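Local coordinates for endolysin B (Mycobacterium phage D29, PDB 3HC7), which hydrolyses the ester linkage between mycolic acids and the arabinogalactan-peptidoglycan of the host cell wall, contributing with the holin to host lysis and phage release, at residues N118-K123 against G142-R147. Sequence-based numbering, arbitrary orientation.
Sequences NPMRQK and GILEDR
Pro119 and Met120 meet Gly142, Leu144 and Arg147 where two loops of the alpha/beta-hydrolase fold come together. Residues 118-121 form a type I beta turn that follows strand 110-116 of the parallel sheet. An Asx turn shares its start: Asn118 OD1 accepts from Met120 N, which sits above the carbonyl plane of the amide.

Two backbone hydrogen bonds join the loops. Gly142 N gives to Arg121 O at 2.8 Å, in the carbonyl plane and on a lone pair. Leu144 N gives to Pro119 O at 3.1 Å, nearly in line with the C=O bond. Between them Gly142 CA makes a CA-H...O contact with Pro119 O at 3.3 Å, where the turn and the loop run close.

The apolar contacts centre on Leu144. Its CD1 lies anti to CA (chi2 173°) and touches both Pro119 CB and Met120 CG, each at 3.8 Å. Met188 of helix 179-189 packs on Pro119 and Leu144, while Ile86 of helix 83-96 touches Pro119. The Pro119 side chain is about 6 Å from that of the active-site Ser82.

Two further contacts set carbon against a carbonyl oxygen. Met120 bends at chi3 (69°), and its methyl CE packs on Asp146 O at 3.3 Å. Arg147 CB rests against Met120 O at 3.4 Å.

Residues 142-147 also make polar side-chain contacts. Asp146 OD1 forms a salt bridge with Lys93 NZ, and Asp146 OD2 accepts a hydrogen bond from Gln90 NE2, both on helix 83-96. The Arg147 guanidinium turns back on its own loop, where NE and NH2 grip Gly142 O side-on, the oxygen close to the guanidinium plane and 2.8 Å from NH2.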
loop_
_atom_site.group_PDB
_atom_site.type_symbol
_atom_site.label_atom_id
_atom_site.label_comp_id
_atom_site.label_asym_id
_atom_site.label_seq_id
_atom_site.Cartn_x
_atom_site.Cartn_y
_atom_site.Cartn_z
ATOM N N ASN A 118 2.950 1.688 4.316
ATOM C CA ASN A 118 2.081 0.525 4.102
ATOM C C ASN A 118 0.985 0.283 5.163
ATOM O O ASN A 118 1.275 -0.128 6.291
ATOM C CB ASN A 118 2.977 -0.724 3.980
ATOM C CG ASN A 118 2.208 -1.967 3.595
ATOM O OD1 ASN A 118 1.041 -1.894 3.222
ATOM N ND2 ASN A 118 2.861 -3.121 3.685
ATOM N N PRO A 119 -0.289 0.512 4.798
ATOM C CA PRO A 119 -1.375 0.271 5.758
ATOM C C PRO A 119 -1.531 -1.200 6.142
ATOM O O PRO A 119 -2.244 -1.498 7.098
ATOM C CB PRO A 119 -2.619 0.767 5.015
ATOM C CG PRO A 119 -2.097 1.746 4.013
ATOM C CD PRO A 119 -0.770 1.180 3.579
ATOM N N MET A 120 -0.877 -2.103 5.415
ATOM C CA MET A 120 -0.893 -3.518 5.766
ATOM C C MET A 120 0.443 -3.946 6.336
ATOM O O MET A 120 0.742 -5.140 6.383
ATOM C CB MET A 120 -1.154 -4.391 4.533
ATOM C CG MET A 120 -2.566 -4.360 3.985
ATOM S SD MET A 120 -2.657 -5.330 2.454
ATOM C CE MET A 120 -2.429 -6.998 3.072
ATOM N N ARG A 121 1.271 -2.992 6.737
ATOM C CA ARG A 121 2.612 -3.348 7.191
ATOM C C ARG A 121 2.582 -4.332 8.364
ATOM O O ARG A 121 1.901 -4.104 9.362
ATOM C CB ARG A 121 3.428 -2.109 7.550
ATOM C CG ARG A 121 4.872 -2.429 7.892
ATOM C CD ARG A 121 5.682 -1.173 8.142
ATOM N NE ARG A 121 5.279 -0.501 9.376
ATOM C CZ ARG A 121 5.680 -0.866 10.591
ATOM N NH1 ARG A 121 6.492 -1.905 10.747
ATOM N NH2 ARG A 121 5.265 -0.195 11.652
ATOM N N GLN A 122 3.323 -5.428 8.220
ATOM C CA GLN A 122 3.406 -6.467 9.242
ATOM C C GLN A 122 3.944 -5.885 10.544
ATOM O O GLN A 122 4.733 -4.936 10.524
ATOM C CB GLN A 122 4.311 -7.605 8.746
ATOM C CG GLN A 122 4.779 -8.583 9.819
ATOM C CD GLN A 122 5.610 -9.719 9.249
ATOM O OE1 GLN A 122 5.365 -10.184 8.136
ATOM N NE2 GLN A 122 6.597 -10.174 10.013
ATOM N N LYS A 123 3.523 -6.449 11.673
ATOM C CA LYS A 123 3.926 -5.919 12.973
ATOM C C LYS A 123 5.440 -6.013 13.185
ATOM O O LYS A 123 6.030 -7.087 13.050
ATOM C CB LYS A 123 3.200 -6.651 14.105
ATOM C CG LYS A 123 3.197 -5.881 15.422
ATOM C CD LYS A 123 3.341 -6.805 16.623
ATOM C CE LYS A 123 2.321 -7.934 16.611
ATOM N NZ LYS A 123 2.526 -8.861 17.766
ATOM N N GLY A 142 0.689 -1.875 10.588
ATOM C CA GLY A 142 -0.276 -1.248 9.712
ATOM C C GLY A 142 -1.624 -1.155 10.401
ATOM O O GLY A 142 -2.018 -2.035 11.170
ATOM N N ILE A 143 -2.345 -0.080 10.125
ATOM C CA ILE A 143 -3.672 0.089 10.691
ATOM C C ILE A 143 -4.657 -1.028 10.298
ATOM O O ILE A 143 -5.472 -1.458 11.122
ATOM C CB ILE A 143 -4.245 1.455 10.299
ATOM C CG1 ILE A 143 -5.541 1.722 11.058
ATOM C CG2 ILE A 143 -4.421 1.534 8.786
ATOM C CD1 ILE A 143 -6.124 3.097 10.813
ATOM N N LEU A 144 -4.588 -1.500 9.051
ATOM C CA LEU A 144 -5.582 -2.457 8.533
ATOM C C LEU A 144 -5.532 -3.811 9.239
ATOM O O LEU A 144 -4.459 -4.321 9.513
ATOM C CB LEU A 144 -5.405 -2.664 7.030
ATOM C CG LEU A 144 -5.732 -1.488 6.113
ATOM C CD1 LEU A 144 -5.329 -1.819 4.691
ATOM C CD2 LEU A 144 -7.218 -1.136 6.171
ATOM N N GLU A 145 -6.696 -4.393 9.519
ATOM C CA GLU A 145 -6.776 -5.678 10.225
ATOM C C GLU A 145 -6.316 -6.849 9.353
ATOM O O GLU A 145 -5.844 -7.864 9.853
ATOM C CB GLU A 145 -8.204 -5.934 10.720
ATOM C CG GLU A 145 -8.728 -4.915 11.723
ATOM C CD GLU A 145 -10.249 -4.806 11.706
ATOM O OE1 GLU A 145 -10.818 -4.563 10.618
ATOM O OE2 GLU A 145 -10.877 -4.955 12.781
ATOM N N ASP A 146 -6.488 -6.706 8.045
ATOM C CA ASP A 146 -5.978 -7.662 7.072
ATOM C C ASP A 146 -4.573 -7.213 6.669
ATOM O O ASP A 146 -4.394 -6.533 5.664
ATOM C CB ASP A 146 -6.900 -7.678 5.849
ATOM C CG ASP A 146 -6.510 -8.727 4.825
ATOM O OD1 ASP A 146 -6.043 -9.816 5.221
ATOM O OD2 ASP A 146 -6.705 -8.471 3.619
ATOM N N ARG A 147 -3.583 -7.569 7.470
ATOM C CA ARG A 147 -2.225 -7.091 7.242
ATOM C C ARG A 147 -1.281 -8.258 6.963
ATOM O O ARG A 147 -1.637 -9.430 7.146
ATOM C CB ARG A 147 -1.726 -6.269 8.438
ATOM C CG ARG A 147 -1.587 -7.069 9.730
ATOM C CD ARG A 147 -0.971 -6.239 10.857
ATOM N NE ARG A 147 -1.806 -5.092 11.223
ATOM C CZ ARG A 147 -2.824 -5.153 12.079
ATOM N NH1 ARG A 147 -3.123 -6.307 12.661
ATOM N NH2 ARG A 147 -3.542 -4.064 12.356
#